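Local coordinates for protein fructose-bisphosphate aldolase class I (Thermoproteus tenax, PDB 1W8S) that belongs to the DeoC/LacD family of aldolases, folds as a TIM barrel and binds 1,6-di-O-phosphono-beta-D-fructofuranose in its pocket, at residues Ile11-Arg15 and Gly54-Val58; Ile19-His25 and Ala229-Trp235. The protein carries 2 engineered substitutions. The contacts are given in a common frame with arbitrary orientation. Residue numbers count along the deposited sequence, not the author numbering.

Contact 1. Residues Ile11-Arg15 and Gly54-Val58; sequences IFARR and GFDGV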
ATOM      1  N   ILE E  11      -6.291 -36.289  -8.089  1.00 15.36           N
ATOM      2  CA  ILE E  11      -5.674 -35.842  -9.336  1.00 15.19           C
ATOM      3  C   ILE E  11      -4.183 -36.128  -9.340  1.00 15.29           C
ATOM      4  O   ILE E  11      -3.637 -36.651 -10.334  1.00 15.82           O
ATOM      5  CB  ILE E  11      -5.919 -34.330  -9.539  1.00 15.72           C
ATOM      6  CG1 ILE E  11      -7.424 -34.074  -9.748  1.00 17.41           C
ATOM      7  CG2 ILE E  11      -5.101 -33.789 -10.765  1.00 13.70           C
ATOM      8  CD1 ILE E  11      -7.802 -32.576  -9.704  1.00 21.03           C
ATOM      9  N   PHE E  12      -3.535 -35.786  -8.232  1.00 14.44           N
ATOM     10  CA  PHE E  12      -2.076 -35.807  -8.121  1.00 14.52           C
ATOM     11  C   PHE E  12      -1.506 -37.000  -7.350  1.00 14.86           C
ATOM     12  O   PHE E  12      -0.291 -37.157  -7.275  1.00 14.12           O
ATOM     13  CB  PHE E  12      -1.586 -34.499  -7.502  1.00 15.07           C
ATOM     14  CG  PHE E  12      -1.841 -33.288  -8.368  1.00 12.82           C
ATOM     15  CD1 PHE E  12      -1.020 -33.003  -9.430  1.00 14.52           C
ATOM     16  CD2 PHE E  12      -2.932 -32.458  -8.129  1.00 13.57           C
ATOM     17  CE1 PHE E  12      -1.267 -31.880 -10.224  1.00 15.10           C
ATOM     18  CE2 PHE E  12      -3.181 -31.342  -8.919  1.00 14.12           C
ATOM     19  CZ  PHE E  12      -2.354 -31.058  -9.966  1.00 13.90           C
ATOM     20  N   ALA E  13      -2.358 -37.822  -6.754  1.00 14.07           N
ATOM     21  CA  ALA E  13      -1.861 -38.995  -6.026  1.00 14.56           C
ATOM     22  C   ALA E  13      -2.775 -40.194  -6.169  1.00 14.60           C
ATOM     23  O   ALA E  13      -3.144 -40.846  -5.193  1.00 14.32           O
ATOM     24  CB  ALA E  13      -1.639 -38.658  -4.555  1.00 14.95           C
ATOM     25  N   ARG E  14      -3.144 -40.485  -7.399  1.00 15.38           N
ATOM     26  CA  ARG E  14      -4.006 -41.631  -7.688  1.00 16.44           C
ATOM     27  C   ARG E  14      -3.421 -42.958  -7.232  1.00 15.76           C
ATOM     28  O   ARG E  14      -4.166 -43.876  -6.893  1.00 15.51           O
ATOM     29  CB  ARG E  14      -4.318 -41.694  -9.175  1.00 17.49           C
ATOM     30  CG  ARG E  14      -3.127 -41.937 -10.071  1.00 20.51           C
ATOM     31  CD  ARG E  14      -3.446 -41.840 -11.571  1.00 26.11           C
ATOM     32  NE  ARG E  14      -3.264 -43.140 -12.179  1.00 30.60           N
ATOM     33  CZ  ARG E  14      -2.181 -43.572 -12.830  1.00 34.59           C
ATOM     34  NH1 ARG E  14      -1.140 -42.773 -13.063  1.00 35.51           N
ATOM     35  NH2 ARG E  14      -2.172 -44.829 -13.290  1.00 34.66           N
ATOM     36  N   ARG E  15      -2.093 -43.075  -7.239  1.00 15.15           N
ATOM     37  CA  ARG E  15      -1.444 -44.318  -6.829  1.00 15.52           C
ATOM     38  C   ARG E  15      -1.123 -44.341  -5.338  1.00 15.24           C
ATOM     39  O   ARG E  15      -0.552 -45.313  -4.841  1.00 15.45           O
ATOM     40  CB  ARG E  15      -0.192 -44.599  -7.677  1.00 15.65           C
ATOM     41  CG  ARG E  15      -0.513 -45.052  -9.088  1.00 16.58           C
ATOM     42  CD  ARG E  15       0.556 -44.723 -10.109  1.00 19.06           C
ATOM     43  NE  ARG E  15       0.763 -43.284 -10.247  1.00 19.74           N
ATOM     44  CZ  ARG E  15       1.571 -42.730 -11.145  1.00 19.90           C
ATOM     45  NH1 ARG E  15       1.677 -41.416 -11.211  1.00 19.73           N
ATOM     46  NH2 ARG E  15       2.254 -43.491 -11.992  1.00 20.55           N
ATOM     47  N   GLY E  54       5.900 -41.075 -16.000  1.00 15.81           N
ATOM     48  CA  GLY E  54       4.653 -41.449 -15.352  1.00 15.29           C
ATOM     49  C   GLY E  54       4.355 -40.620 -14.125  1.00 14.83           C
ATOM     50  O   GLY E  54       3.667 -41.077 -13.236  1.00 14.48           O
ATOM     51  N   PHE E  55       4.859 -39.386 -14.085  1.00 14.72           N
ATOM     52  CA  PHE E  55       4.651 -38.487 -12.939  1.00 14.62           C
ATOM     53  C   PHE E  55       3.223 -37.932 -12.888  1.00 14.70           C
ATOM     54  O   PHE E  55       2.464 -38.002 -13.871  1.00 13.98           O
ATOM     55  CB  PHE E  55       5.683 -37.334 -12.969  1.00 14.33           C
ATOM     56  CG  PHE E  55       7.122 -37.765 -12.669  1.00 14.87           C
ATOM     57  CD1 PHE E  55       7.434 -39.059 -12.231  1.00 12.40           C
ATOM     58  CD2 PHE E  55       8.159 -36.866 -12.815  1.00 15.30           C
ATOM     59  CE1 PHE E  55       8.751 -39.415 -11.948  1.00 14.48           C
ATOM     60  CE2 PHE E  55       9.481 -37.230 -12.543  1.00 14.97           C
ATOM     61  CZ  PHE E  55       9.765 -38.507 -12.112  1.00 15.26           C
ATOM     62  N   ASP E  56       2.862 -37.353 -11.740  1.00 14.29           N
ATOM     63  CA  ASP E  56       1.479 -36.935 -11.493  1.00 14.34           C
ATOM     64  C   ASP E  56       1.137 -35.535 -11.943  1.00 13.91           C
ATOM     65  O   ASP E  56      -0.035 -35.200 -12.088  1.00 13.64           O
ATOM     66  CB  ASP E  56       1.172 -37.012 -10.004  1.00 14.47           C
ATOM     67  CG  ASP E  56       1.317 -38.408  -9.481  1.00 14.30           C
ATOM     68  OD1 ASP E  56       0.427 -39.255  -9.794  1.00 15.35           O
ATOM     69  OD2 ASP E  56       2.314 -38.747  -8.791  1.00 12.87           O
ATOM     70  N   GLY E  57       2.159 -34.712 -12.126  1.00 13.00           N
ATOM     71  CA  GLY E  57       1.946 -33.307 -12.424  1.00 13.46           C
ATOM     72  C   GLY E  57       3.224 -32.562 -12.715  1.00 13.43           C
ATOM     73  O   GLY E  57       4.334 -33.091 -12.527  1.00 12.27           O
ATOM     74  N   VAL E  58       3.042 -31.330 -13.180  1.00 13.49           N
ATOM     75  CA  VAL E  58       4.108 -30.362 -13.374  1.00 13.94           C
ATOM     76  C   VAL E  58       3.713 -29.050 -12.677  1.00 14.18           C
ATOM     77  O   VAL E  58       2.520 -28.760 -12.538  1.00 13.25           O
ATOM     78  CB  VAL E  58       4.347 -30.101 -14.878  1.00 13.27           C
ATOM     79  CG1 VAL E  58       4.933 -31.300 -15.547  1.00 16.03           C
ATOM     80  CG2 VAL E  58       3.031 -29.703 -15.586  1.00 14.93           C
TER
HETATM   81  O   HOH W   1      -2.224 -38.995 -10.064  1.00 23.83           O
HETATM   82  O   HOH W   2       0.005 -41.188  -8.046  1.00 25.64           O
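A salt bridge with two bridging waters joins two loops at the base of the barrel, where the strands begin: 11-15 runs off helix 4-12; segment 54-58 leads from helix 43-53 into strand 57-60. At the hub is D56, its CA 5.0 Å from that of F12. R15 NH1 donates to D56 OD1 (2.9 Å), and NH1 and NH2 of R15 also grip the carbonyl G54 O, at 2.9 and 3.1 Å. That carbonyl belongs to the Schellman residue ending helix 43-53. Water 1 donates to I11 O (2.8 Å) and D56 OD1 (2.7 Å) and accepts from R14 N (3.2 Å); water 2 donates to D56 OD1 (2.6 Å) and accepts from R15 N (2.9 Å) and R15 NE (3.1 Å). The F12 ring turns inward to P74, S107 and I20 and sets its edge against G57, CE1 to CA 4.1 Å; a side chain at G57 would clash with it. With OD1 taken by R15 and both waters, and OD2 by Y252 OH and I19 N, the buried carboxylate has its charge well compensated, and R15 adds a cation-pi contact with Y252. One acid thus ties the N-terminal loop to the first strands and the C-terminal helix.

Contact 2. Residues Ile19-His25 and Ala229-Trp235; sequences IILAYDH and AVGRNVW. With FBP (1,6-di-O-phosphono-beta-D-fructofuranose), chain O.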
ATOM      1  N   ILE E  19       4.524 -37.785  -7.291  1.00 12.39           N
ATOM      2  CA  ILE E  19       5.726 -37.127  -7.766  1.00 12.50           C
ATOM      3  C   ILE E  19       5.275 -36.006  -8.680  1.00 12.19           C
ATOM      4  O   ILE E  19       4.573 -36.246  -9.647  1.00 11.23           O
ATOM      5  CB  ILE E  19       6.660 -38.061  -8.551  1.00 12.88           C
ATOM      6  CG1 ILE E  19       7.058 -39.277  -7.718  1.00 12.91           C
ATOM      7  CG2 ILE E  19       7.893 -37.279  -8.988  1.00 13.73           C
ATOM      8  CD1 ILE E  19       7.951 -40.249  -8.436  1.00 15.88           C
ATOM      9  N   ILE E  20       5.712 -34.798  -8.362  1.00 12.38           N
ATOM     10  CA  ILE E  20       5.388 -33.610  -9.139  1.00 13.29           C
ATOM     11  C   ILE E  20       6.681 -33.088  -9.698  1.00 12.58           C
ATOM     12  O   ILE E  20       7.634 -32.954  -8.964  1.00 12.48           O
ATOM     13  CB  ILE E  20       4.764 -32.536  -8.232  1.00 13.11           C
ATOM     14  CG1 ILE E  20       3.472 -33.032  -7.594  1.00 14.36           C
ATOM     15  CG2 ILE E  20       4.485 -31.291  -9.032  1.00 15.63           C
ATOM     16  CD1 ILE E  20       2.474 -33.430  -8.567  1.00 15.20           C
ATOM     17  N   LEU E  21       6.716 -32.832 -10.995  1.00 12.87           N
ATOM     18  CA  LEU E  21       7.907 -32.293 -11.636  1.00 12.61           C
ATOM     19  C   LEU E  21       7.862 -30.757 -11.609  1.00 12.22           C
ATOM     20  O   LEU E  21       7.049 -30.120 -12.282  1.00 12.28           O
ATOM     21  CB  LEU E  21       8.045 -32.805 -13.064  1.00 12.65           C
ATOM     22  CG  LEU E  21       9.400 -32.566 -13.729  1.00 13.24           C
ATOM     23  CD1 LEU E  21      10.530 -33.223 -12.938  1.00 16.08           C
ATOM     24  CD2 LEU E  21       9.390 -33.075 -15.152  1.00 15.09           C
ATOM     25  N   ALA E  22       8.746 -30.179 -10.809  1.00 12.42           N
ATOM     26  CA  ALA E  22       8.750 -28.753 -10.530  1.00 13.01           C
ATOM     27  C   ALA E  22       9.569 -28.046 -11.597  1.00 12.99           C
ATOM     28  O   ALA E  22      10.675 -28.451 -11.891  1.00 13.34           O
ATOM     29  CB  ALA E  22       9.356 -28.513  -9.164  1.00 12.65           C
ATOM     30  N   TYR E  23       9.033 -26.975 -12.152  1.00 12.76           N
ATOM     31  CA  TYR E  23       9.678 -26.260 -13.214  1.00 11.91           C
ATOM     32  C   TYR E  23       9.389 -24.758 -13.171  1.00 13.19           C
ATOM     33  O   TYR E  23       9.200 -24.134 -14.216  1.00 12.64           O
ATOM     34  CB  TYR E  23       9.249 -26.829 -14.537  1.00 11.86           C
ATOM     35  CG  TYR E  23      10.054 -26.393 -15.714  1.00  9.75           C
ATOM     36  CD1 TYR E  23      11.414 -26.665 -15.772  1.00 11.76           C
ATOM     37  CD2 TYR E  23       9.459 -25.771 -16.807  1.00 10.84           C
ATOM     38  CE1 TYR E  23      12.178 -26.324 -16.891  1.00 10.11           C
ATOM     39  CE2 TYR E  23      10.208 -25.430 -17.949  1.00 11.02           C
ATOM     40  CZ  TYR E  23      11.570 -25.699 -17.969  1.00 10.82           C
ATOM     41  OH  TYR E  23      12.328 -25.384 -19.054  1.00 11.18           O
ATOM     42  N   ASP E  24       9.367 -24.191 -11.964  1.00 12.91           N
ATOM     43  CA  ASP E  24       9.336 -22.729 -11.802  1.00 14.62           C
ATOM     44  C   ASP E  24      10.718 -22.110 -11.744  1.00 14.02           C
ATOM     45  O   ASP E  24      10.848 -20.906 -11.536  1.00 14.17           O
ATOM     46  CB  ASP E  24       8.507 -22.275 -10.573  1.00 14.83           C
ATOM     47  CG  ASP E  24       8.953 -22.935  -9.268  1.00 18.77           C
ATOM     48  OD1 ASP E  24       9.478 -24.082  -9.318  1.00 22.00           O
ATOM     49  OD2 ASP E  24       8.788 -22.409  -8.144  1.00 19.10           O
ATOM     50  N   HIS E  25      11.750 -22.909 -11.981  1.00 13.67           N
ATOM     51  CA  HIS E  25      13.113 -22.485 -11.711  1.00 13.45           C
ATOM     52  C   HIS E  25      13.555 -21.336 -12.608  1.00 12.93           C
ATOM     53  O   HIS E  25      14.399 -20.538 -12.226  1.00 12.52           O
ATOM     54  CB  HIS E  25      14.054 -23.675 -11.853  1.00 13.74           C
ATOM     55  CG  HIS E  25      13.731 -24.810 -10.925  1.00 13.65           C
ATOM     56  ND1 HIS E  25      12.511 -25.455 -10.926  1.00 16.32           N
ATOM     57  CD2 HIS E  25      14.486 -25.432  -9.984  1.00 13.82           C
ATOM     58  CE1 HIS E  25      12.520 -26.404 -10.007  1.00 17.22           C
ATOM     59  NE2 HIS E  25      13.713 -26.419  -9.431  1.00 13.28           N
ATOM     60  N   ALA E 229       8.187 -33.107  -4.695  1.00 12.66           N
ATOM     61  CA  ALA E 229       8.073 -32.128  -5.749  1.00 12.71           C
ATOM     62  C   ALA E 229       9.517 -31.847  -6.128  1.00 12.48           C
ATOM     63  O   ALA E 229      10.240 -31.243  -5.357  1.00 11.94           O
ATOM     64  CB  ALA E 229       7.358 -30.872  -5.260  1.00 14.43           C
ATOM     65  N   VAL E 230       9.944 -32.372  -7.275  1.00 11.46           N
ATOM     66  CA  VAL E 230      11.357 -32.459  -7.622  1.00 12.25           C
ATOM     67  C   VAL E 230      11.586 -31.788  -8.981  1.00 12.29           C
ATOM     68  O   VAL E 230      10.822 -31.984  -9.917  1.00 12.07           O
ATOM     69  CB  VAL E 230      11.818 -33.961  -7.673  1.00 12.75           C
ATOM     70  CG1 VAL E 230      10.994 -34.785  -8.664  1.00 13.88           C
ATOM     71  CG2 VAL E 230      13.313 -34.111  -7.959  1.00 13.04           C
ATOM     72  N   GLY E 231      12.653 -30.998  -9.070  1.00 12.98           N
ATOM     73  CA  GLY E 231      13.052 -30.350 -10.293  1.00 12.52           C
ATOM     74  C   GLY E 231      14.474 -30.735 -10.637  1.00 12.26           C
ATOM     75  O   GLY E 231      14.688 -31.631 -11.448  1.00 11.10           O
ATOM     76  N   ARG E 232      15.446 -30.103  -9.989  1.00 11.83           N
ATOM     77  CA  ARG E 232      16.852 -30.258 -10.375  1.00 11.55           C
ATOM     78  C   ARG E 232      17.341 -31.692 -10.326  1.00 11.19           C
ATOM     79  O   ARG E 232      18.061 -32.137 -11.218  1.00 10.75           O
ATOM     80  CB  ARG E 232      17.748 -29.376  -9.501  1.00 11.81           C
ATOM     81  CG  ARG E 232      17.513 -27.869  -9.737  1.00 12.41           C
ATOM     82  CD  ARG E 232      18.174 -26.997  -8.689  1.00 12.25           C
ATOM     83  NE  ARG E 232      17.269 -26.902  -7.551  1.00 13.83           N
ATOM     84  CZ  ARG E 232      17.496 -26.193  -6.485  1.00 14.87           C
ATOM     85  NH1 ARG E 232      18.600 -25.478  -6.380  1.00 16.42           N
ATOM     86  NH2 ARG E 232      16.603 -26.196  -5.510  1.00 16.08           N
ATOM     87  N   ASN E 233      16.958 -32.438  -9.289  1.00 11.52           N
ATOM     88  CA  ASN E 233      17.443 -33.824  -9.156  1.00 12.02           C
ATOM     89  C   ASN E 233      16.885 -34.777 -10.217  1.00 12.34           C
ATOM     90  O   ASN E 233      17.346 -35.909 -10.325  1.00 12.92           O
ATOM     91  CB  ASN E 233      17.179 -34.371  -7.757  1.00 12.02           C
ATOM     92  CG  ASN E 233      18.272 -34.025  -6.801  1.00 12.29           C
ATOM     93  OD1 ASN E 233      19.389 -34.559  -6.906  1.00 12.61           O
ATOM     94  ND2 ASN E 233      18.008 -33.073  -5.915  1.00 11.71           N
ATOM     95  N   VAL E 234      15.908 -34.324 -10.995  1.00 12.42           N
ATOM     96  CA  VAL E 234      15.525 -34.995 -12.224  1.00 13.36           C
ATOM     97  C   VAL E 234      16.125 -34.281 -13.453  1.00 13.81           C
ATOM     98  O   VAL E 234      16.962 -34.845 -14.129  1.00 13.89           O
ATOM     99  CB  VAL E 234      13.986 -35.176 -12.336  1.00 13.63           C
ATOM    100  CG1 VAL E 234      13.583 -35.740 -13.698  1.00 12.54           C
ATOM    101  CG2 VAL E 234      13.505 -36.129 -11.240  1.00 15.09           C
ATOM    102  N   TRP E 235      15.714 -33.050 -13.751  1.00 14.25           N
ATOM    103  CA  TRP E 235      16.072 -32.476 -15.065  1.00 14.05           C
ATOM    104  C   TRP E 235      17.443 -31.834 -15.192  1.00 14.91           C
ATOM    105  O   TRP E 235      17.847 -31.506 -16.309  1.00 14.33           O
ATOM    106  CB  TRP E 235      14.977 -31.572 -15.636  1.00 14.41           C
ATOM    107  CG  TRP E 235      14.469 -30.543 -14.737  1.00 13.60           C
ATOM    108  CD1 TRP E 235      13.240 -30.492 -14.159  1.00 14.35           C
ATOM    109  CD2 TRP E 235      15.153 -29.365 -14.324  1.00 13.60           C
ATOM    110  NE1 TRP E 235      13.119 -29.354 -13.393  1.00 12.42           N
ATOM    111  CE2 TRP E 235      14.280 -28.641 -13.486  1.00 12.22           C
ATOM    112  CE3 TRP E 235      16.428 -28.844 -14.560  1.00 14.29           C
ATOM    113  CZ2 TRP E 235      14.647 -27.459 -12.877  1.00 11.82           C
ATOM    114  CZ3 TRP E 235      16.765 -27.637 -13.976  1.00 12.69           C
ATOM    115  CH2 TRP E 235      15.899 -26.981 -13.140  1.00 13.18           C
TER
HETATM  116  P1  FBP O 270      13.902 -28.577  -6.736  1.00 16.68           P
HETATM  117  O1P FBP O 270      14.774 -28.271  -7.891  1.00 16.25           O
HETATM  118  O2P FBP O 270      13.614 -30.090  -6.502  1.00 14.16           O
HETATM  119  O3P FBP O 270      14.427 -28.019  -5.408  1.00 15.13           O
HETATM  120  O1  FBP O 270      12.496 -27.893  -7.048  1.00 15.99           O
HETATM  121  C1  FBP O 270      11.462 -27.884  -6.088  1.00 20.84           C
HETATM  122  C2  FBP O 270      11.254 -26.447  -5.589  1.00 24.86           C
HETATM  123  O2  FBP O 270      10.251 -26.427  -4.548  1.00 26.06           O
HETATM  124  C3  FBP O 270      10.855 -25.454  -6.690  1.00 24.70           C
HETATM  125  O3  FBP O 270       9.490 -25.501  -7.072  1.00 25.41           O
HETATM  126  C4  FBP O 270      11.256 -24.132  -6.038  1.00 26.46           C
HETATM  127  O4  FBP O 270      11.492 -23.062  -6.937  1.00 28.33           O
HETATM  128  C5  FBP O 270      12.555 -24.521  -5.346  1.00 28.64           C
HETATM  129  O5  FBP O 270      12.447 -25.915  -5.011  1.00 27.88           O
HETATM  130  C6  FBP O 270      12.779 -23.662  -4.107  1.00 30.90           C
HETATM  131  O6  FBP O 270      13.941 -24.119  -3.436  1.00 34.26           O
HETATM  132  P2  FBP O 270      15.169 -23.115  -3.115  1.00 35.66           P
HETATM  133  O4P FBP O 270      16.434 -23.924  -3.275  1.00 34.36           O
HETATM  134  O5P FBP O 270      15.082 -21.888  -4.024  1.00 31.87           O
HETATM  135  O6P FBP O 270      15.166 -22.721  -1.627  1.00 29.44           O
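Backbone pairing comes first: strands 18-22 and 227-230, first and last of the TIM barrel, lie parallel and close it. V230 N donates to I20 O (2.9 Å) and A22 N to V230 O (2.9 Å). The indole adds a side-chain bond, W235 NE1 donating almost straight to A22 O at 3.0 Å. The edge of Y23 meets the face of the W235 five-membered ring (centroids 5.6 Å apart, planes at 87°), and the W235 six-membered ring turns its edge to the face of H25 (4.8 Å, 84°), giving two T-shaped pairs in a row. Apolar packing adds L21 CD1 on V234 CB and on W235 CD1, both 4.0 Å. The ligand draws on both segments. FBP O1P receives H25 NE2 (2.6 Å), R232 N (2.9 Å) and R232 NE (2.9 Å), while G231 N reaches FBP O2P (2.9 Å), so this phosphate sits at the N-terminus of helix 232-235. D24 OD1 accepts from FBP O3 (2.7 Å) and D24 OD2 from FBP O4 (3.0 Å). Y23 OH bonds to S40 O and to R166 of a second subunit. Outside the barrel wall, L21, Y23 and W235 touch I46 of helix 43-53, V230 meets F213 of helix 210-222, and V234 packs on A244 and L247 of helix 240-253; strands 57-60 and 199-202 flank the pair, L21 bonding to G57 and V59, A229 to M201.

Overall arrangement
Contacts 1 and 2 lie on neighbouring strands of one barrel sheet, their centres about 13 Å apart, and strand 18-22 carries the link: it pairs with 227-230 on one edge and with 57-60 on the other. Two probable hydrogen bonds join them, D56 OD2 to I19 N and G57 O to L21 N, each 2.8 Å. Within the barrel, F12 CD1 packs on I20 CD1 at 3.6 Å. Contact 1 lies at the base, where the strands start; contact 2 runs to the opposite end and holds seven of the sixteen pocket residues. The F55 side chain of contact 1 stays about 10 Å from FBP, whose site K177, K179, S202, G204 and H29 help complete.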